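Local coordinates for protein citrate synthase (PDB 4TVM) that catalyses the condensation of acetyl-CoA with oxaloacetate and water to give citrate and free CoA in the Krebs cycle, at residues 85-90 against 95-100; 199-204 against 216-221; 269-274 against 367-372. One frame throughout, in Å; residues are numbered along the deposited sequence.

Contact 1. Residues 85-90 against 95-100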
loop_
_atom_site.group_PDB
_atom_site.type_symbol
_atom_site.label_atom_id
_atom_site.label_comp_id
_atom_site.label_asym_id
_atom_site.label_seq_id
_atom_site.Cartn_x
_atom_site.Cartn_y
_atom_site.Cartn_z
ATOM N N PHE A 85 22.002 -14.770 -2.456
ATOM C CA PHE A 85 20.747 -14.155 -2.123
ATOM C C PHE A 85 20.221 -14.543 -0.736
ATOM O O PHE A 85 19.695 -13.700 -0.010
ATOM C CB PHE A 85 19.715 -14.430 -3.191
ATOM C CG PHE A 85 18.435 -13.703 -2.955
ATOM C CD1 PHE A 85 18.458 -12.367 -2.622
ATOM C CD2 PHE A 85 17.214 -14.373 -2.996
ATOM C CE1 PHE A 85 17.292 -11.687 -2.386
ATOM C CE2 PHE A 85 16.039 -13.712 -2.736
ATOM C CZ PHE A 85 16.074 -12.369 -2.426
ATOM N N ILE A 86 20.399 -15.779 -0.322
ATOM C CA ILE A 86 19.937 -16.150 1.014
ATOM C C ILE A 86 20.791 -15.530 2.103
ATOM O O ILE A 86 20.299 -15.114 3.145
ATOM C CB ILE A 86 19.879 -17.667 1.217
ATOM C CG1 ILE A 86 18.999 -18.300 0.128
ATOM C CG2 ILE A 86 19.308 -17.953 2.594
ATOM C CD1 ILE A 86 18.450 -19.666 0.462
ATOM N N GLU A 87 22.092 -15.467 1.878
ATOM C CA GLU A 87 22.967 -14.915 2.893
ATOM C C GLU A 87 22.613 -13.431 3.055
ATOM O O GLU A 87 22.587 -12.874 4.154
ATOM C CB GLU A 87 24.370 -15.100 2.463
ATOM C CG GLU A 87 25.333 -15.133 3.621
ATOM C CD GLU A 87 26.764 -14.988 3.173
ATOM O OE1 GLU A 87 26.991 -14.273 2.181
ATOM O OE2 GLU A 87 27.643 -15.575 3.844
ATOM N N VAL A 88 22.298 -12.825 1.927
ATOM C CA VAL A 88 21.898 -11.439 1.867
ATOM C C VAL A 88 20.569 -11.184 2.550
ATOM O O VAL A 88 20.453 -10.199 3.284
ATOM C CB VAL A 88 21.885 -10.978 0.414
ATOM C CG1 VAL A 88 21.170 -9.650 0.268
ATOM C CG2 VAL A 88 23.336 -10.857 -0.060
ATOM N N CYS A 89 19.584 -12.078 2.343
ATOM C CA CYS A 89 18.321 -12.059 3.109
ATOM C C CYS A 89 18.648 -12.034 4.559
ATOM O O CYS A 89 18.201 -11.182 5.291
ATOM C CB CYS A 89 17.469 -13.317 2.851
ATOM S SG CYS A 89 16.724 -13.469 1.191
ATOM N N TYR A 90 19.421 -13.008 5.006
ATOM C CA TYR A 90 19.729 -13.097 6.435
ATOM C C TYR A 90 20.361 -11.805 6.920
ATOM O O TYR A 90 19.925 -11.272 7.947
ATOM C CB TYR A 90 20.664 -14.256 6.712
ATOM C CG TYR A 90 21.028 -14.409 8.171
ATOM C CD1 TYR A 90 21.775 -13.447 8.816
ATOM C CD2 TYR A 90 20.624 -15.527 8.903
ATOM C CE1 TYR A 90 22.111 -13.584 10.141
ATOM C CE2 TYR A 90 20.969 -15.673 10.224
ATOM C CZ TYR A 90 21.724 -14.702 10.822
ATOM O OH TYR A 90 22.076 -14.813 12.128
ATOM N N GLY A 95 20.720 -8.160 10.361
ATOM C CA GLY A 95 21.746 -7.145 10.481
ATOM C C GLY A 95 23.174 -7.616 10.605
ATOM O O GLY A 95 24.059 -6.801 10.845
ATOM N N GLU A 96 23.430 -8.906 10.430
ATOM C CA GLU A 96 24.806 -9.375 10.411
ATOM C C GLU A 96 24.939 -10.521 9.455
ATOM O O GLU A 96 23.964 -11.165 9.109
ATOM C CB GLU A 96 25.238 -9.863 11.796
ATOM C CG GLU A 96 25.113 -8.846 12.919
ATOM C CD GLU A 96 26.239 -7.829 12.952
ATOM O OE1 GLU A 96 27.228 -7.959 12.181
ATOM O OE2 GLU A 96 26.127 -6.889 13.772
ATOM N N LEU A 97 26.164 -10.819 9.043
ATOM C CA LEU A 97 26.384 -12.063 8.297
ATOM C C LEU A 97 26.303 -13.212 9.304
ATOM O O LEU A 97 26.663 -13.026 10.483
ATOM C CB LEU A 97 27.726 -12.087 7.594
ATOM C CG LEU A 97 28.093 -10.954 6.615
ATOM C CD1 LEU A 97 29.600 -10.721 6.561
ATOM C CD2 LEU A 97 27.580 -11.230 5.211
ATOM N N PRO A 98 25.846 -14.398 8.841
ATOM C CA PRO A 98 25.652 -15.593 9.640
ATOM C C PRO A 98 26.836 -16.566 9.707
ATOM O O PRO A 98 27.481 -16.830 8.691
ATOM C CB PRO A 98 24.492 -16.283 8.921
ATOM C CG PRO A 98 24.677 -15.924 7.492
ATOM C CD PRO A 98 25.277 -14.550 7.486
ATOM N N ASP A 99 27.084 -17.133 10.888
ATOM C CA ASP A 99 28.090 -18.185 10.987
ATOM C C ASP A 99 27.476 -19.447 10.414
ATOM O O ASP A 99 26.251 -19.537 10.282
ATOM C CB ASP A 99 28.601 -18.378 12.429
ATOM C CG ASP A 99 27.540 -18.917 13.383
ATOM O OD1 ASP A 99 26.740 -19.784 12.977
ATOM O OD2 ASP A 99 27.522 -18.476 14.553
ATOM N N THR A 100 28.327 -20.415 10.090
ATOM C CA THR A 100 27.922 -21.597 9.342
ATOM C C THR A 100 26.610 -22.250 9.832
ATOM O O THR A 100 25.775 -22.596 9.017
ATOM C CB THR A 100 29.092 -22.615 9.291
ATOM O OG1 THR A 100 30.187 -22.025 8.583
ATOM C CG2 THR A 100 28.702 -23.920 8.579
#
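Tyr90 lies against Pro98. The proline CB sits over the centre of one ring face, 3.6 Å from the Tyr90 ring centroid and 6° off the ring normal. This is a CH-pi contact. The nearest ring carbon is CZ, with Tyr90 CZ to Pro98 CB at 3.7 Å. With CG anti to the backbone N (chi1 180°), the ring extends from the helix to Pro98. The same ring has a second neighbour at its edge. Glu96 O lies in the ring plane, 3.2 Å from Tyr90 CD1 and equally near CE1, so the carbonyl faces the ring C-H groups. Phe106 of helix 100-111 also meets the Tyr90 ring edge-to-face.

Glu87 comes from one helical turn earlier. Its extended chain runs past the proline ring, with Glu87 CG 3.9 Å from Pro98 CD. Glu87 OE1 ends 4.3 Å from Leu97 CD2, a loose approach. Pro98 therefore meets an aromatic face and the aliphatic part of an acid, and also touches Leu103.

Glu96 turns its carboxylate outward, where OE2 bonds to Tyr420 OH of the second subunit. Gly95, with positive phi, is the first residue to leave helix 85-94. Asp99 is the N-cap of helix 100-111: its OD1 caps a backbone N of the first turn, and its own N bonds to Gln102 OE1. The arrangement is a helix-loop-helix connection between consecutive helices of the citrate synthase fold, beside the subunit interface.

Contact 2. Residues 199-204 against 216-221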
loop_
_atom_site.group_PDB
_atom_site.type_symbol
_atom_site.label_atom_id
_atom_site.label_comp_id
_atom_site.label_asym_id
_atom_site.label_seq_id
_atom_site.Cartn_x
_atom_site.Cartn_y
_atom_site.Cartn_z
ATOM N N ASN A 199 15.587 -23.949 -7.422
ATOM C CA ASN A 199 14.292 -24.561 -7.376
ATOM C C ASN A 199 13.232 -23.595 -7.932
ATOM O O ASN A 199 12.234 -24.017 -8.518
ATOM C CB ASN A 199 13.964 -24.906 -5.949
ATOM C CG ASN A 199 12.613 -25.485 -5.819
ATOM O OD1 ASN A 199 12.358 -26.553 -6.345
ATOM N ND2 ASN A 199 11.711 -24.771 -5.140
ATOM N N PHE A 200 13.438 -22.296 -7.734
ATOM C CA PHE A 200 12.533 -21.320 -8.308
ATOM C C PHE A 200 12.542 -21.435 -9.818
ATOM O O PHE A 200 11.499 -21.358 -10.457
ATOM C CB PHE A 200 12.878 -19.896 -7.877
ATOM C CG PHE A 200 12.268 -18.848 -8.768
ATOM C CD1 PHE A 200 10.884 -18.656 -8.798
ATOM C CD2 PHE A 200 13.061 -18.071 -9.601
ATOM C CE1 PHE A 200 10.319 -17.716 -9.635
ATOM C CE2 PHE A 200 12.495 -17.124 -10.430
ATOM C CZ PHE A 200 11.123 -16.947 -10.459
ATOM N N LEU A 201 13.724 -21.625 -10.386
ATOM C CA LEU A 201 13.871 -21.724 -11.837
ATOM C C LEU A 201 13.214 -22.966 -12.429
ATOM O O LEU A 201 12.743 -22.949 -13.561
ATOM C CB LEU A 201 15.348 -21.682 -12.216
ATOM C CG LEU A 201 15.976 -20.291 -12.397
ATOM C CD1 LEU A 201 17.500 -20.365 -12.352
ATOM C CD2 LEU A 201 15.543 -19.709 -13.733
ATOM N N ARG A 202 13.207 -24.055 -11.691
ATOM C CA ARG A 202 12.502 -25.273 -12.122
ATOM C C ARG A 202 11.003 -25.076 -12.110
ATOM O O ARG A 202 10.291 -25.575 -12.984
ATOM C CB ARG A 202 12.802 -26.434 -11.174
ATOM C CG ARG A 202 12.467 -27.807 -11.739
ATOM C CD ARG A 202 12.670 -28.923 -10.723
ATOM N NE ARG A 202 11.793 -30.076 -10.959
ATOM C CZ ARG A 202 10.717 -30.386 -10.224
ATOM N NH1 ARG A 202 10.325 -29.608 -9.209
ATOM N NH2 ARG A 202 10.000 -31.468 -10.518
ATOM N N LEU A 203 10.524 -24.391 -11.064
ATOM C CA LEU A 203 9.098 -24.194 -10.870
ATOM C C LEU A 203 8.591 -23.338 -12.000
ATOM O O LEU A 203 7.451 -23.471 -12.421
ATOM C CB LEU A 203 8.837 -23.476 -9.586
ATOM C CG LEU A 203 8.968 -24.257 -8.304
ATOM C CD1 LEU A 203 8.647 -23.311 -7.144
ATOM C CD2 LEU A 203 8.017 -25.412 -8.316
ATOM N N THR A 204 9.460 -22.459 -12.473
ATOM C CA THR A 204 9.141 -21.498 -13.512
ATOM C C THR A 204 9.232 -22.118 -14.877
ATOM O O THR A 204 8.378 -21.885 -15.729
ATOM C CB THR A 204 10.143 -20.353 -13.471
ATOM O OG1 THR A 204 10.293 -19.924 -12.117
ATOM C CG2 THR A 204 9.676 -19.182 -14.291
ATOM N N PRO A 216 24.010 -23.651 -14.557
ATOM C CA PRO A 216 24.615 -22.979 -13.405
ATOM C C PRO A 216 24.909 -21.535 -13.675
ATOM O O PRO A 216 24.817 -20.722 -12.787
ATOM C CB PRO A 216 25.940 -23.732 -13.206
ATOM C CG PRO A 216 25.744 -25.067 -13.877
ATOM C CD PRO A 216 24.916 -24.706 -15.081
ATOM N N GLU A 217 25.298 -21.224 -14.895
ATOM C CA GLU A 217 25.528 -19.844 -15.251
ATOM C C GLU A 217 24.245 -19.055 -15.095
ATOM O O GLU A 217 24.262 -17.912 -14.666
ATOM C CB GLU A 217 26.077 -19.731 -16.668
ATOM C CG GLU A 217 27.553 -19.362 -16.647
ATOM C CD GLU A 217 28.376 -20.001 -17.751
ATOM O OE1 GLU A 217 27.840 -20.848 -18.508
ATOM O OE2 GLU A 217 29.578 -19.646 -17.848
ATOM N N VAL A 218 23.134 -19.694 -15.406
ATOM C CA VAL A 218 21.825 -19.081 -15.229
ATOM C C VAL A 218 21.471 -18.838 -13.787
ATOM O O VAL A 218 20.922 -17.812 -13.450
ATOM C CB VAL A 218 20.726 -19.970 -15.777
ATOM C CG1 VAL A 218 19.384 -19.245 -15.674
ATOM C CG2 VAL A 218 21.004 -20.283 -17.225
ATOM N N VAL A 219 21.787 -19.806 -12.951
ATOM C CA VAL A 219 21.512 -19.736 -11.543
ATOM C C VAL A 219 22.239 -18.613 -10.866
ATOM O O VAL A 219 21.647 -17.846 -10.100
ATOM C CB VAL A 219 21.987 -21.030 -10.894
ATOM C CG1 VAL A 219 21.698 -21.049 -9.396
ATOM C CG2 VAL A 219 21.358 -22.204 -11.632
ATOM N N ARG A 220 23.542 -18.550 -11.130
ATOM C CA ARG A 220 24.419 -17.574 -10.514
ATOM C C ARG A 220 23.988 -16.226 -10.999
ATOM O O ARG A 220 24.020 -15.277 -10.258
ATOM C CB ARG A 220 25.861 -17.853 -10.892
ATOM C CG ARG A 220 26.804 -16.664 -10.721
ATOM C CD ARG A 220 28.152 -17.087 -10.155
ATOM N NE ARG A 220 29.078 -15.949 -10.028
ATOM C CZ ARG A 220 29.900 -15.523 -10.989
ATOM N NH1 ARG A 220 29.942 -16.125 -12.178
ATOM N NH2 ARG A 220 30.687 -14.476 -10.771
ATOM N N ALA A 221 23.553 -16.135 -12.242
ATOM C CA ALA A 221 23.125 -14.855 -12.746
ATOM C C ALA A 221 21.863 -14.369 -12.031
ATOM O O ALA A 221 21.764 -13.209 -11.679
ATOM C CB ALA A 221 22.876 -14.940 -14.222
#
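Leu201 reaches across to Val218 and Val219 with one methyl group. It joins helix 196-205 to helix 216-229, two successive helices of the largely helical citrate synthase fold. The two segments bury little surface together, 96 Å² in all.

The close part is Leu201 CD1. It stands 4.0 Å from Val218 CG1 and 4.1 Å from Val219 CA, so it rests on the backbone of the second helix as well as on a side chain. Val218 presents CG1 because that branch lies anti to the backbone N (chi1 -176°). Val219 takes a smaller share, with its CG2 4.3 Å from Leu201 CD1. All of this is apolar, and no hydrogen bond joins the segments. Leu201 also touches Leu222, one turn further along helix 216-229.

The other side is looser. Pro216, Glu217 and Arg220 are exposed and do not meet residues 199-204. Arg220 forms a long, weak ion pair with Glu81. Glu217 N bonds to Asp215 OD1 at the start of the helix.

Other residues of helix 196-205 pack elsewhere. Phe200 touches helices 159-182 and 383-403 as well as Leu222, and Leu203 and Thr204 touch Ala176. Phe200 O accepts two bonds from Thr204. The backbone N and the hydroxyl OG1 reach it from opposite faces of the carbonyl plane, and OG1 is tilted 34° from that plane.

Contact 3. Residues 269-274 against 367-372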
loop_
_atom_site.group_PDB
_atom_site.type_symbol
_atom_site.label_atom_id
_atom_site.label_comp_id
_atom_site.label_asym_id
_atom_site.label_seq_id
_atom_site.Cartn_x
_atom_site.Cartn_y
_atom_site.Cartn_z
ATOM N N GLY A 269 8.185 -1.405 -12.723
ATOM C CA GLY A 269 8.012 -1.837 -14.085
ATOM C C GLY A 269 8.820 -0.987 -15.016
ATOM O O GLY A 269 8.470 -0.868 -16.192
ATOM N N ALA A 270 9.878 -0.366 -14.480
ATOM C CA ALA A 270 10.837 0.371 -15.285
ATOM C C ALA A 270 11.562 -0.582 -16.226
ATOM O O ALA A 270 11.814 -0.239 -17.383
ATOM C CB ALA A 270 11.834 1.083 -14.398
ATOM N N ASN A 271 11.908 -1.771 -15.728
ATOM C CA ASN A 271 12.453 -2.828 -16.590
ATOM C C ASN A 271 11.500 -3.096 -17.727
ATOM O O ASN A 271 11.925 -3.151 -18.871
ATOM C CB ASN A 271 12.624 -4.152 -15.854
ATOM C CG ASN A 271 13.573 -4.074 -14.683
ATOM O OD1 ASN A 271 14.643 -3.477 -14.773
ATOM N ND2 ASN A 271 13.192 -4.714 -13.573
ATOM N N GLN A 272 10.215 -3.277 -17.399
ATOM C CA GLN A 272 9.182 -3.580 -18.397
ATOM C C GLN A 272 8.992 -2.424 -19.394
ATOM O O GLN A 272 8.690 -2.652 -20.563
ATOM C CB GLN A 272 7.833 -3.950 -17.730
ATOM C CG GLN A 272 6.624 -3.775 -18.661
ATOM C CD GLN A 272 5.318 -4.345 -18.122
ATOM O OE1 GLN A 272 4.837 -3.953 -17.059
ATOM N NE2 GLN A 272 4.713 -5.242 -18.885
ATOM N N ALA A 273 9.170 -1.188 -18.945
ATOM C CA ALA A 273 9.047 -0.034 -19.840
ATOM C C ALA A 273 10.084 -0.066 -20.961
ATOM O O ALA A 273 9.797 0.305 -22.106
ATOM C CB ALA A 273 9.148 1.270 -19.053
ATOM N N VAL A 274 11.282 -0.521 -20.614
ATOM C CA VAL A 274 12.408 -0.580 -21.540
ATOM C C VAL A 274 12.137 -1.586 -22.648
ATOM O O VAL A 274 12.363 -1.321 -23.825
ATOM C CB VAL A 274 13.702 -0.948 -20.782
ATOM C CG1 VAL A 274 14.835 -1.301 -21.732
ATOM C CG2 VAL A 274 14.109 0.207 -19.881
ATOM N N PHE A 367 17.972 -0.707 -18.001
ATOM C CA PHE A 367 18.058 -1.270 -19.329
ATOM C C PHE A 367 18.721 -2.635 -19.360
ATOM O O PHE A 367 18.235 -3.540 -20.049
ATOM C CB PHE A 367 18.848 -0.271 -20.192
ATOM C CG PHE A 367 19.187 -0.751 -21.564
ATOM C CD1 PHE A 367 20.336 -1.482 -21.794
ATOM C CD2 PHE A 367 18.397 -0.401 -22.641
ATOM C CE1 PHE A 367 20.667 -1.892 -23.075
ATOM C CE2 PHE A 367 18.720 -0.811 -23.922
ATOM C CZ PHE A 367 19.856 -1.557 -24.138
ATOM N N TYR A 368 19.829 -2.796 -18.633
ATOM C CA TYR A 368 20.617 -4.028 -18.736
ATOM C C TYR A 368 19.905 -5.177 -18.062
ATOM O O TYR A 368 19.940 -6.297 -18.558
ATOM C CB TYR A 368 22.034 -3.879 -18.165
ATOM C CG TYR A 368 22.890 -2.917 -18.947
ATOM C CD1 TYR A 368 23.233 -3.177 -20.269
ATOM C CD2 TYR A 368 23.357 -1.739 -18.368
ATOM C CE1 TYR A 368 24.003 -2.287 -20.997
ATOM C CE2 TYR A 368 24.121 -0.839 -19.091
ATOM C CZ TYR A 368 24.435 -1.115 -20.404
ATOM O OH TYR A 368 25.219 -0.218 -21.106
ATOM N N THR A 369 19.240 -4.911 -16.944
ATOM C CA THR A 369 18.553 -5.977 -16.214
ATOM C C THR A 369 17.426 -6.582 -17.024
ATOM O O THR A 369 17.120 -7.756 -16.891
ATOM C CB THR A 369 17.991 -5.469 -14.885
ATOM O OG1 THR A 369 18.964 -4.635 -14.242
ATOM C CG2 THR A 369 17.653 -6.644 -13.971
ATOM N N GLY A 370 16.798 -5.776 -17.863
ATOM C CA GLY A 370 15.711 -6.244 -18.708
ATOM C C GLY A 370 16.201 -7.281 -19.695
ATOM O O GLY A 370 15.599 -8.359 -19.857
ATOM N N LEU A 371 17.313 -6.960 -20.331
ATOM C CA LEU A 371 17.896 -7.812 -21.367
ATOM C C LEU A 371 18.261 -9.137 -20.786
ATOM O O LEU A 371 17.958 -10.169 -21.367
ATOM C CB LEU A 371 19.146 -7.169 -21.941
ATOM C CG LEU A 371 18.935 -5.702 -22.319
ATOM C CD1 LEU A 371 20.225 -5.120 -22.885
ATOM C CD2 LEU A 371 17.761 -5.553 -23.285
ATOM N N ILE A 372 18.891 -9.103 -19.615
ATOM C CA ILE A 372 19.282 -10.332 -18.913
ATOM C C ILE A 372 18.066 -11.194 -18.626
ATOM O O ILE A 372 17.992 -12.351 -19.040
ATOM C CB ILE A 372 19.986 -10.015 -17.586
ATOM C CG1 ILE A 372 21.285 -9.253 -17.861
ATOM C CG2 ILE A 372 20.305 -11.293 -16.825
ATOM C CD1 ILE A 372 22.109 -8.987 -16.628
#
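Val274 and Phe367 make the apolar part of this contact. Val274 points at the other helix and places CG1 3.8 Å from Phe367 CD2. The same methyl is 4.0 Å from Phe367 CA, so it touches the backbone as well as the ring. With CG1 anti to the backbone N (chi1 168°), that methyl is the branch that reaches Phe367. The two side chains cross at about a right angle. The methyl meets the ring obliquely, and the CB of Phe367 itself points away from helix 270-281. Phe367 also packs on Ile342. One ring carbon of Phe367, CD1, lies above a face of the Tyr368 ring, offset toward its rim.

The backbone approach is close at Gly370. Asn271 CA and Gly370 CA are 5.2 Å apart. Gly370 has no side chain, and the two backbones come close here. The segments of the two helices cross at -76°, with their axes 8.4 Å apart at the closest point. Both belong to the helical core of citrate synthase beside the oxaloacetate pocket. Helix 367-375 begins right after Asp366, an active-site residue that also lines the pocket. Helix 270-281 starts just beyond His267, another pocket residue.

Asn271 and Thr369 are the polar side chains of the contact. They cross at a slant, with the amide end of Asn271 near Thr369 CB. Asn271 also touches Asp366, and lies about 6 Å from the bound oxaloacetate. Asn271 is thus a neighbour of the site. Thr369 touches His229, a pocket residue at the end of helix 216-229, and Leu225 of the same helix. No hydrogen bond crosses between the two segments. Within helix 270-281, Ala273 N bonds to Gly269 O at 2.9 Å, with Gly269 as the N-cap.

The three contacts follow one another along the chain and do not touch. Contact 3 is the one next to the active site: its Asn271 side chain lies about 4 Å from that of Asp366. Contacts 1 and 2 lie away from it. Helix 216-229 ties the set together. Its early turns form half of contact 2, Asp223 and Phe226 meet Phe85 of contact 1, and its last turns reach contact 3. Contacts 2 and 3 come within about 5 Å at their nearest atoms, contacts 1 and 2 within about 8 Å, and contacts 1 and 3 within about 13 Å. Contact 1 alone reaches the second subunit.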